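Local structure of esterase (Uncultured bacterium, 5EGN) at residues G148-A152 with R153-E157; L215-V219 with A220-L224; N238-G241 with H242-L246; S250-N253 with E254-G258. The protein degrades N-acyl-homoserine lactone quorum-sensing signals, probably by hydrolysing the lactone ring, and has the alpha/beta hydrolase fold. The protein carries 2 engineered substitutions. All coordinates share one frame; numbering follows the deposited sequence.

Contact 1 (G148-A152 with R153-E157); sequences GAVSA and RSKRE
Ser-151 and Ser-154 meet in a local helix-capping contact, where the loop after helix 138-146 turns into helix 152-157 of the helical region inserted between strands 110-116 and 206-211. The capping evidence is the bond from Ser-154 N to Ser-151 OG, 3.1 Å long with an N-H...O angle of 151°. OG reaches that amide because chi1 of 70° sets it between the backbone N and the carbonyl carbon of its own residue. The first helical turn closes through Lys-155 N to Ser-151 O (2.9 Å) and Arg-156 N to Ala-152 O (2.9 Å). Ser-151 OG also lies within bonding geometry of Asp-239 O and Glu-247 OE2, which probably share its single proton, and Glu-247 OE2 is bonded to Ser-154 OG, so both buried hydroxyls have partners. With an alanine in place of Ser-151, Ser-154 N would probably lose its side-chain capping acceptor, and Asp-239 O and Glu-247 a partner. Further out, Lys-155 runs its extended chain back across Val-150, with CE 3.7 Å from Val-150 CG2, and delivers NZ to Glu-147 O. Ser-151 is thus the side-chain N-cap of helix 152-157, tied to the loop that follows strand 233-237.

Contact 2 (L215-V219 with A220-L224); sequences LVTTV and ANNQL. Engineered in segment 215-219: Val-216 (natural residue Ala).
Thr-218 and Asn-221 stand three residues apart, their CA atoms 5.1 Å from each other, where the loop after strand 206-211 winds into helix 219-228; Asn-222 N to Thr-218 O (3.3 Å, in the carbonyl plane) and Gln-223 N to Val-219 O (2.9 Å) set the first turn. The two residues also bond reciprocally through their side chains. Asn-221 N donates to Thr-218 OG1 over 3.2 Å at 148°, while Thr-218 N donates to Asn-221 OD1 over 2.9 Å. This exchange is a capping box, with Thr-218 as the N-cap. Asn-221 OD1 accepts a second bond from Thr-218 OG1, whose hydroxyl comes from above the amide plane, 81° out of it. With chi1 of -66°, CG of Asn-221 lies beside its own backbone N and the amide oxygen turns back to the start of the helix. A leucine in place of Asn-221 would probably leave Thr-218 N and its hydroxyl without this shared acceptor and so undo the reciprocal half of the box. Alongside the box, the CG2 methyl of Thr-217 lies across the Asn-222 amide, the two side chains at about a right angle, while the amide OD1 accepts from Ser-118 N. One turn on, Val-219 and Gln-223 cross at a slant, Val-219 CG1 3.5 Å from Gln-223 NE2, and touch Val-236 and Leu-234 of strand 233-237 respectively.

Contact 3 (N238-G241 with H242-L246); sequences NDVG and HFYQL. Engineered in segment 238-241: Asn-238 (natural residue Lys).
Val-240 and Tyr-244 make the apolar part of this buried local contact, four residues apart where the chain leaves strand 233-237 for helix 244-247. The valine uses both branches: CG1, anti to the backbone N (chi1 179°), sits 3.6 Å from Tyr-244 CA, and CG2 lies 3.9 Å from Tyr-244 CD1. The two side chains cross at about a right angle, and the methyl approaches the ring obliquely. A second kind is packing around the two rings within residues 242-246. His-242 CB lies over one face of the Phe-243 ring, 3.7 Å above its plane and toward the rim, while Phe-243 CZ comes to the edge of the imidazole in its plane.

Polar links run mostly to outside partners. His-242 ND1 bonds Asp-214 OD2, the backbone amides of Gly-241 and Phe-243 both donate to Glu-247 OE1, and Tyr-244 OH has a weak bond to Glu-251 OE1. A water accepts a weak bond from Tyr-244 N at 3.2 Å; its modelled approach to Gly-241 O is too short to be relied on.

Apolar contact and the double grip of Glu-247 on the turn's amides together hold the backbone, while the bond to Asp-214 probably fixes how the imidazole is rotated. Since His-242 also touches Ser-93 in a probable nucleophile elbow, the chemistry is consistent with the Ser-His-Asp catalytic triad of alpha/beta hydrolases.

Contact 4 (S250-N253 with E254-G258); sequences SEFN and ELLRG
Phe-252 and Leu-256, one helical turn apart on helix 249-257, form the tightly packed side of this local contact. Leu-256 N donates to Phe-252 O over 2.9 Å at 157°, and the side chains cross obliquely, Leu-256 CD2 4.2 Å from Phe-252 CE2. The phenyl ring reaches the leucine because its CG is anti to the backbone N (chi1 -179°). Both are buried against the central sheet, touching Leu-114 and Val-90. Leu-255, whose N bonds Glu-251 O at 2.9 Å, rests on Leu-207 and Val-209 of strand 206-211. Asn-253 is buried too, its amide satisfied by Phe-37 O and Gln-38 NE2.

The more exposed side is held more loosely, although Ser-250 packs on Pro-159 of the second subunit and Arg-257 touches Phe-42. Glu-254 N keeps the regular bond to Ser-250 O (2.9 Å), but its extended side chain only runs past that carbonyl, CG 3.3 Å from Ser-250 O. Arg-257 bends at chi3 and folds back over the helix: beyond its backbone bond to Asn-253 O, NE gives the same oxygen a weak bond of 3.1 Å at only 122°. Asn-253 CB meets the edge of the guanidinium in plane, 3.4 Å from NH2, and Glu-254 CA lies over one face. Glu-251 pairs its charge with Arg-248.

One face of leucine and phenylalanine on the strands and a more exposed face carrying Glu-254 and Arg-257 make this an amphipathic helix, the C-terminal helix that packs on the mostly parallel central sheet in the alpha/beta hydrolase fold.

Overall arrangement
The four contacts follow one another along the chain, and contacts 2 and 3 lie in the loops at the C-terminal ends of adjacent parallel strands, 206-211 and 233-237. Contact 3 is the meeting point: its centre is about 8 Å from that of contact 1 and about 13 Å from those of contacts 2 and 4, and it touches all three. Contact 1 brings the inserted helical region onto it and reaches contact 2, where Ala-149 packs on the engineered Val-216. Contact 4 follows through helix 249-257, whose Phe-252 meets Tyr-244. Contacts 2 and 4 stay apart, about 11 Å between nearest atoms. His-242, probably catalytic, is thereby bordered by the inserted region's 148-152 loop and the 215-219 loop.

Contact 1 (G148-A152 with R153-E157)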
loop_
_atom_site.group_PDB
_atom_site.type_symbol
_atom_site.label_atom_id
_atom_site.label_comp_id
_atom_site.label_asym_id
_atom_site.label_seq_id
_atom_site.Cartn_x
_atom_site.Cartn_y
_atom_site.Cartn_z
ATOM N N GLY A 148 -19.930 9.620 -0.959
ATOM C CA GLY A 148 -20.327 9.941 0.399
ATOM C C GLY A 148 -19.398 9.317 1.423
ATOM O O GLY A 148 -19.664 9.357 2.625
ATOM N N ALA A 149 -18.296 8.745 0.942
ATOM C CA ALA A 149 -17.349 8.042 1.801
ATOM C C ALA A 149 -16.163 8.915 2.195
ATOM O O ALA A 149 -15.399 8.564 3.095
ATOM C CB ALA A 149 -16.856 6.780 1.112
ATOM N N VAL A 150 -16.003 10.046 1.518
ATOM C CA VAL A 150 -14.913 10.959 1.834
ATOM C C VAL A 150 -15.444 12.355 2.134
ATOM O O VAL A 150 -16.464 12.772 1.586
ATOM C CB VAL A 150 -13.884 11.032 0.688
ATOM C CG1 VAL A 150 -13.056 9.756 0.635
ATOM C CG2 VAL A 150 -14.579 11.279 -0.641
ATOM N N SER A 151 -14.753 13.071 3.013
ATOM C CA SER A 151 -15.168 14.415 3.386
ATOM C C SER A 151 -14.894 15.398 2.256
ATOM O O SER A 151 -14.151 15.091 1.323
ATOM C CB SER A 151 -14.455 14.868 4.662
ATOM O OG SER A 151 -13.080 15.109 4.423
ATOM N N ALA A 152 -15.501 16.577 2.343
ATOM C CA ALA A 152 -15.290 17.625 1.355
ATOM C C ALA A 152 -13.833 18.075 1.366
ATOM O O ALA A 152 -13.232 18.306 0.315
ATOM C CB ALA A 152 -16.217 18.803 1.622
ATOM N N ARG A 153 -13.273 18.184 2.567
ATOM C CA ARG A 153 -11.877 18.562 2.747
ATOM C C ARG A 153 -10.952 17.539 2.094
ATOM O O ARG A 153 -9.932 17.896 1.504
ATOM C CB ARG A 153 -11.561 18.699 4.236
ATOM C CG ARG A 153 -10.181 19.238 4.559
ATOM C CD ARG A 153 -10.046 19.413 6.059
ATOM N NE ARG A 153 -8.692 19.770 6.470
ATOM C CZ ARG A 153 -8.399 20.823 7.227
ATOM N NH1 ARG A 153 -9.366 21.626 7.652
ATOM N NH2 ARG A 153 -7.140 21.076 7.558
ATOM N N SER A 154 -11.321 16.267 2.201
ATOM C CA SER A 154 -10.562 15.194 1.570
ATOM C C SER A 154 -10.707 15.244 0.053
ATOM O O SER A 154 -9.752 14.980 -0.673
ATOM C CB SER A 154 -11.009 13.831 2.098
ATOM O OG SER A 154 -10.679 13.685 3.469
ATOM N N LYS A 155 -11.903 15.584 -0.419
ATOM C CA LYS A 155 -12.138 15.752 -1.849
ATOM C C LYS A 155 -11.307 16.906 -2.396
ATOM O O LYS A 155 -10.931 16.914 -3.568
ATOM C CB LYS A 155 -13.621 15.998 -2.133
ATOM C CG LYS A 155 -14.514 14.813 -1.833
ATOM C CD LYS A 155 -15.960 15.116 -2.180
ATOM C CE LYS A 155 -16.865 13.944 -1.840
ATOM N NZ LYS A 155 -18.280 14.196 -2.224
ATOM N N ARG A 156 -11.027 17.879 -1.537
ATOM C CA ARG A 156 -10.234 19.039 -1.922
ATOM C C ARG A 156 -8.744 18.715 -1.946
ATOM O O ARG A 156 -8.077 18.912 -2.962
ATOM C CB ARG A 156 -10.500 20.208 -0.969
ATOM C CG ARG A 156 -9.930 21.539 -1.437
ATOM C CD ARG A 156 -10.063 22.607 -0.362
ATOM N NE ARG A 156 -9.099 22.427 0.721
ATOM C CZ ARG A 156 -9.368 22.635 2.006
ATOM N NH1 ARG A 156 -10.580 23.024 2.381
ATOM N NH2 ARG A 156 -8.425 22.448 2.918
ATOM N N GLU A 157 -8.228 18.210 -0.830
ATOM C CA GLU A 157 -6.788 18.042 -0.668
ATOM C C GLU A 157 -6.265 16.669 -1.101
ATOM O O GLU A 157 -5.113 16.549 -1.513
ATOM C CB GLU A 157 -6.395 18.310 0.789
ATOM C CG GLU A 157 -6.691 19.731 1.257
ATOM C CD GLU A 157 -6.255 19.989 2.689
ATOM O OE1 GLU A 157 -5.810 19.035 3.359
ATOM O OE2 GLU A 157 -6.358 21.149 3.143
#

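Contact 2 (L215-V219 with A220-L224)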
loop_
_atom_site.group_PDB
_atom_site.type_symbol
_atom_site.label_atom_id
_atom_site.label_comp_id
_atom_site.label_asym_id
_atom_site.label_seq_id
_atom_site.Cartn_x
_atom_site.Cartn_y
_atom_site.Cartn_z
ATOM N N LEU A 215 -21.146 9.067 5.076
ATOM C CA LEU A 215 -22.536 8.809 4.706
ATOM C C LEU A 215 -22.730 7.335 4.352
ATOM O O LEU A 215 -23.857 6.836 4.352
ATOM C CB LEU A 215 -22.953 9.707 3.537
ATOM C CG LEU A 215 -23.013 11.194 3.875
ATOM C CD1 LEU A 215 -23.158 12.052 2.632
ATOM C CD2 LEU A 215 -24.163 11.451 4.823
ATOM N N VAL A 216 -21.624 6.650 4.057
ATOM C CA VAL A 216 -21.608 5.202 3.854
ATOM C C VAL A 216 -21.882 4.493 5.178
ATOM O O VAL A 216 -22.692 3.564 5.248
ATOM C CB VAL A 216 -20.249 4.732 3.294
ATOM C CG1 VAL A 216 -20.170 3.219 3.244
ATOM C CG2 VAL A 216 -20.021 5.320 1.914
ATOM N N THR A 217 -21.172 4.932 6.217
ATOM C CA THR A 217 -21.438 4.520 7.587
ATOM C C THR A 217 -21.702 5.788 8.406
ATOM O O THR A 217 -20.779 6.557 8.713
ATOM C CB THR A 217 -20.271 3.687 8.175
ATOM O OG1 THR A 217 -20.491 2.303 7.881
ATOM C CG2 THR A 217 -20.178 3.842 9.687
ATOM N N THR A 218 -22.975 6.024 8.719
ATOM C CA THR A 218 -23.378 7.260 9.374
ATOM C C THR A 218 -22.907 7.304 10.822
ATOM O O THR A 218 -22.559 6.278 11.404
ATOM C CB THR A 218 -24.906 7.452 9.326
ATOM O OG1 THR A 218 -25.560 6.460 10.127
ATOM C CG2 THR A 218 -25.427 7.367 7.894
ATOM N N VAL A 219 -22.886 8.504 11.392
ATOM C CA VAL A 219 -22.470 8.677 12.775
ATOM C C VAL A 219 -23.388 7.870 13.686
ATOM O O VAL A 219 -22.936 7.268 14.658
ATOM C CB VAL A 219 -22.472 10.164 13.183
ATOM C CG1 VAL A 219 -22.236 10.317 14.679
ATOM C CG2 VAL A 219 -21.412 10.916 12.403
ATOM N N ALA A 220 -24.671 7.838 13.342
ATOM C CA ALA A 220 -25.650 7.055 14.085
ATOM C C ALA A 220 -25.298 5.567 14.086
ATOM O O ALA A 220 -25.449 4.886 15.104
ATOM C CB ALA A 220 -27.042 7.271 13.508
ATOM N N ASN A 221 -24.819 5.071 12.948
ATOM C CA ASN A 221 -24.446 3.665 12.818
ATOM C C ASN A 221 -23.313 3.271 13.766
ATOM O O ASN A 221 -23.368 2.220 14.401
ATOM C CB ASN A 221 -24.049 3.344 11.375
ATOM C CG ASN A 221 -25.210 3.470 10.405
ATOM O OD1 ASN A 221 -25.072 4.043 9.325
ATOM N ND2 ASN A 221 -26.365 2.941 10.792
ATOM N N ASN A 222 -22.286 4.111 13.859
ATOM C CA ASN A 222 -21.200 3.868 14.804
ATOM C C ASN A 222 -21.662 4.066 16.241
ATOM O O ASN A 222 -21.189 3.391 17.154
ATOM C CB ASN A 222 -20.008 4.783 14.524
ATOM C CG ASN A 222 -19.462 4.618 13.125
ATOM O OD1 ASN A 222 -18.724 3.675 12.837
ATOM N ND2 ASN A 222 -19.808 5.549 12.249
ATOM N N GLN A 223 -22.580 5.007 16.435
ATOM C CA GLN A 223 -23.113 5.291 17.761
ATOM C C GLN A 223 -23.843 4.081 18.314
ATOM O O GLN A 223 -23.756 3.790 19.501
ATOM C CB GLN A 223 -24.044 6.501 17.726
ATOM C CG GLN A 223 -23.310 7.828 17.720
ATOM C CD GLN A 223 -24.229 9.008 17.515
ATOM O OE1 GLN A 223 -25.378 8.850 17.105
ATOM N NE2 GLN A 223 -23.729 10.204 17.803
ATOM N N LEU A 224 -24.559 3.376 17.445
ATOM C CA LEU A 224 -25.247 2.155 17.845
ATOM C C LEU A 224 -24.247 1.130 18.374
ATOM O O LEU A 224 -24.536 0.387 19.312
ATOM C CB LEU A 224 -26.041 1.579 16.671
ATOM C CG LEU A 224 -26.858 0.312 16.921
ATOM C CD1 LEU A 224 -28.199 0.410 16.221
ATOM C CD2 LEU A 224 -26.108 -0.912 16.438
#

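Contact 3 (N238-G241 with H242-L246)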
loop_
_atom_site.group_PDB
_atom_site.type_symbol
_atom_site.label_atom_id
_atom_site.label_comp_id
_atom_site.label_asym_id
_atom_site.label_seq_id
_atom_site.Cartn_x
_atom_site.Cartn_y
_atom_site.Cartn_z
ATOM N N ASN A 238 -13.894 15.113 13.057
ATOM C CA ASN A 238 -14.215 16.236 12.175
ATOM C C ASN A 238 -13.453 16.176 10.849
ATOM O O ASN A 238 -12.264 15.847 10.832
ATOM C CB ASN A 238 -13.901 17.560 12.877
ATOM C CG ASN A 238 -15.121 18.459 13.024
ATOM O OD1 ASN A 238 -16.035 18.158 13.788
ATOM N ND2 ASN A 238 -15.123 19.585 12.319
ATOM N N ASP A 239 -14.145 16.520 9.756
ATOM C CA ASP A 239 -13.564 16.620 8.405
ATOM C C ASP A 239 -13.078 15.272 7.853
ATOM O O ASP A 239 -12.135 15.225 7.059
ATOM C CB ASP A 239 -12.389 17.616 8.389
ATOM C CG ASP A 239 -12.831 19.067 8.367
ATOM O OD1 ASP A 239 -13.631 19.425 7.477
ATOM O OD2 ASP A 239 -12.361 19.846 9.223
ATOM N N VAL A 240 -13.723 14.178 8.250
ATOM C CA VAL A 240 -13.331 12.839 7.780
ATOM C C VAL A 240 -14.555 12.028 7.361
ATOM O O VAL A 240 -15.639 12.221 7.924
ATOM C CB VAL A 240 -12.553 12.075 8.871
ATOM C CG1 VAL A 240 -12.174 10.677 8.407
ATOM C CG2 VAL A 240 -11.312 12.857 9.241
ATOM N N GLY A 241 -14.400 11.163 6.355
ATOM C CA GLY A 241 -15.476 10.282 5.939
ATOM C C GLY A 241 -15.252 8.844 6.384
ATOM O O GLY A 241 -15.193 8.561 7.580
ATOM N N HIS A 242 -15.114 7.936 5.421
ATOM C CA HIS A 242 -15.047 6.502 5.701
ATOM C C HIS A 242 -13.627 6.012 5.961
ATOM O O HIS A 242 -13.429 4.954 6.555
ATOM C CB HIS A 242 -15.652 5.713 4.533
ATOM C CG HIS A 242 -16.195 4.372 4.917
ATOM N ND1 HIS A 242 -17.185 4.214 5.866
ATOM C CD2 HIS A 242 -15.904 3.129 4.469
ATOM C CE1 HIS A 242 -17.472 2.932 5.990
ATOM N NE2 HIS A 242 -16.708 2.251 5.153
ATOM N N PHE A 243 -12.639 6.781 5.522
ATOM C CA PHE A 243 -11.260 6.309 5.553
ATOM C C PHE A 243 -10.331 7.224 6.344
ATOM O O PHE A 243 -9.469 7.888 5.773
ATOM C CB PHE A 243 -10.740 6.143 4.126
ATOM C CG PHE A 243 -11.706 5.448 3.210
ATOM C CD1 PHE A 243 -11.814 4.067 3.212
ATOM C CD2 PHE A 243 -12.510 6.177 2.348
ATOM C CE1 PHE A 243 -12.705 3.427 2.370
ATOM C CE2 PHE A 243 -13.400 5.543 1.504
ATOM C CZ PHE A 243 -13.499 4.166 1.517
ATOM N N TYR A 244 -10.504 7.237 7.662
ATOM C CA TYR A 244 -9.672 8.036 8.557
ATOM C C TYR A 244 -8.187 7.704 8.403
ATOM O O TYR A 244 -7.334 8.586 8.505
ATOM C CB TYR A 244 -10.112 7.821 10.009
ATOM C CG TYR A 244 -9.542 8.811 11.004
ATOM C CD1 TYR A 244 -9.034 10.036 10.591
ATOM C CD2 TYR A 244 -9.513 8.515 12.361
ATOM C CE1 TYR A 244 -8.513 10.937 11.502
ATOM C CE2 TYR A 244 -8.995 9.409 13.277
ATOM C CZ TYR A 244 -8.497 10.617 12.844
ATOM O OH TYR A 244 -7.982 11.510 13.756
ATOM N N GLN A 245 -7.882 6.436 8.146
ATOM C CA GLN A 245 -6.493 5.997 8.059
ATOM C C GLN A 245 -5.809 6.526 6.800
ATOM O O GLN A 245 -4.583 6.517 6.703
ATOM C CB GLN A 245 -6.402 4.467 8.102
ATOM C CG GLN A 245 -6.749 3.765 6.799
ATOM C CD GLN A 245 -8.229 3.473 6.663
ATOM O OE1 GLN A 245 -9.063 4.370 6.774
ATOM N NE2 GLN A 245 -8.563 2.210 6.428
ATOM N N LEU A 246 -6.604 6.992 5.841
ATOM C CA LEU A 246 -6.061 7.565 4.613
ATOM C C LEU A 246 -6.260 9.078 4.547
ATOM O O LEU A 246 -5.412 9.799 4.019
ATOM C CB LEU A 246 -6.697 6.911 3.385
ATOM C CG LEU A 246 -6.119 5.567 2.942
ATOM C CD1 LEU A 246 -6.778 5.112 1.650
ATOM C CD2 LEU A 246 -4.612 5.666 2.774
HETATM O O HOH W 1 -13.478 7.339 8.775
#

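Contact 4 (S250-N253 with E254-G258)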
loop_
_atom_site.group_PDB
_atom_site.type_symbol
_atom_site.label_atom_id
_atom_site.label_comp_id
_atom_site.label_asym_id
_atom_site.label_seq_id
_atom_site.Cartn_x
_atom_site.Cartn_y
_atom_site.Cartn_z
ATOM N N SER A 250 -1.708 10.286 10.035
ATOM C CA SER A 250 -0.921 10.489 11.251
ATOM C C SER A 250 -1.796 10.608 12.499
ATOM O O SER A 250 -1.447 10.092 13.563
ATOM C CB SER A 250 -0.037 11.729 11.114
ATOM O OG SER A 250 1.060 11.482 10.254
ATOM N N GLU A 251 -2.932 11.285 12.368
ATOM C CA GLU A 251 -3.855 11.438 13.487
ATOM C C GLU A 251 -4.489 10.105 13.873
ATOM O O GLU A 251 -4.642 9.802 15.061
ATOM C CB GLU A 251 -4.932 12.469 13.153
ATOM C CG GLU A 251 -4.394 13.885 13.038
ATOM C CD GLU A 251 -5.485 14.906 12.811
ATOM O OE1 GLU A 251 -6.610 14.693 13.310
ATOM O OE2 GLU A 251 -5.220 15.920 12.132
ATOM N N PHE A 252 -4.855 9.310 12.870
ATOM C CA PHE A 252 -5.330 7.954 13.122
ATOM C C PHE A 252 -4.248 7.155 13.838
ATOM O O PHE A 252 -4.540 6.368 14.738
ATOM C CB PHE A 252 -5.728 7.253 11.820
ATOM C CG PHE A 252 -6.250 5.855 12.022
ATOM C CD1 PHE A 252 -7.594 5.635 12.269
ATOM C CD2 PHE A 252 -5.395 4.764 11.974
ATOM C CE1 PHE A 252 -8.079 4.357 12.460
ATOM C CE2 PHE A 252 -5.874 3.483 12.167
ATOM C CZ PHE A 252 -7.217 3.280 12.410
ATOM N N ASN A 253 -3.000 7.365 13.427
ATOM C CA ASN A 253 -1.860 6.693 14.044
ATOM C C ASN A 253 -1.694 7.067 15.511
ATOM O O ASN A 253 -1.322 6.230 16.331
ATOM C CB ASN A 253 -0.574 7.015 13.281
ATOM C CG ASN A 253 -0.442 6.225 11.993
ATOM O OD1 ASN A 253 -1.408 5.642 11.507
ATOM N ND2 ASN A 253 0.764 6.198 11.439
ATOM N N GLU A 254 -1.968 8.327 15.836
ATOM C CA GLU A 254 -1.914 8.785 17.221
ATOM C C GLU A 254 -3.053 8.191 18.039
ATOM O O GLU A 254 -2.870 7.805 19.195
ATOM C CB GLU A 254 -1.966 10.310 17.284
ATOM C CG GLU A 254 -0.783 10.991 16.625
ATOM C CD GLU A 254 -0.976 12.487 16.510
ATOM O OE1 GLU A 254 -1.546 13.086 17.446
ATOM O OE2 GLU A 254 -0.567 13.063 15.479
ATOM N N LEU A 255 -4.232 8.127 17.430
ATOM C CA LEU A 255 -5.402 7.557 18.083
ATOM C C LEU A 255 -5.186 6.080 18.400
ATOM O O LEU A 255 -5.539 5.609 19.483
ATOM C CB LEU A 255 -6.640 7.738 17.205
ATOM C CG LEU A 255 -8.004 7.514 17.852
ATOM C CD1 LEU A 255 -8.189 8.436 19.045
ATOM C CD2 LEU A 255 -9.100 7.745 16.831
ATOM N N LEU A 256 -4.598 5.356 17.452
ATOM C CA LEU A 256 -4.314 3.935 17.631
ATOM C C LEU A 256 -3.155 3.742 18.602
ATOM O O LEU A 256 -3.091 2.745 19.321
ATOM C CB LEU A 256 -4.002 3.273 16.285
ATOM C CG LEU A 256 -3.667 1.779 16.280
ATOM C CD1 LEU A 256 -4.683 0.977 17.078
ATOM C CD2 LEU A 256 -3.586 1.259 14.852
ATOM N N ARG A 257 -2.247 4.711 18.625
ATOM C CA ARG A 257 -1.154 4.716 19.589
ATOM C C ARG A 257 -1.693 4.878 21.004
ATOM O O ARG A 257 -1.029 4.518 21.977
ATOM C CB ARG A 257 -0.160 5.835 19.277
ATOM C CG ARG A 257 1.066 5.390 18.498
ATOM C CD ARG A 257 1.951 6.577 18.143
ATOM N NE ARG A 257 1.628 7.130 16.831
ATOM C CZ ARG A 257 1.953 8.357 16.437
ATOM N NH1 ARG A 257 2.599 9.167 17.262
ATOM N NH2 ARG A 257 1.623 8.778 15.223
ATOM N N GLY A 258 -2.899 5.426 21.110
ATOM C CA GLY A 258 -3.542 5.632 22.394
ATOM C C GLY A 258 -4.017 4.338 23.023
ATOM O O GLY A 258 -4.168 4.245 24.241
#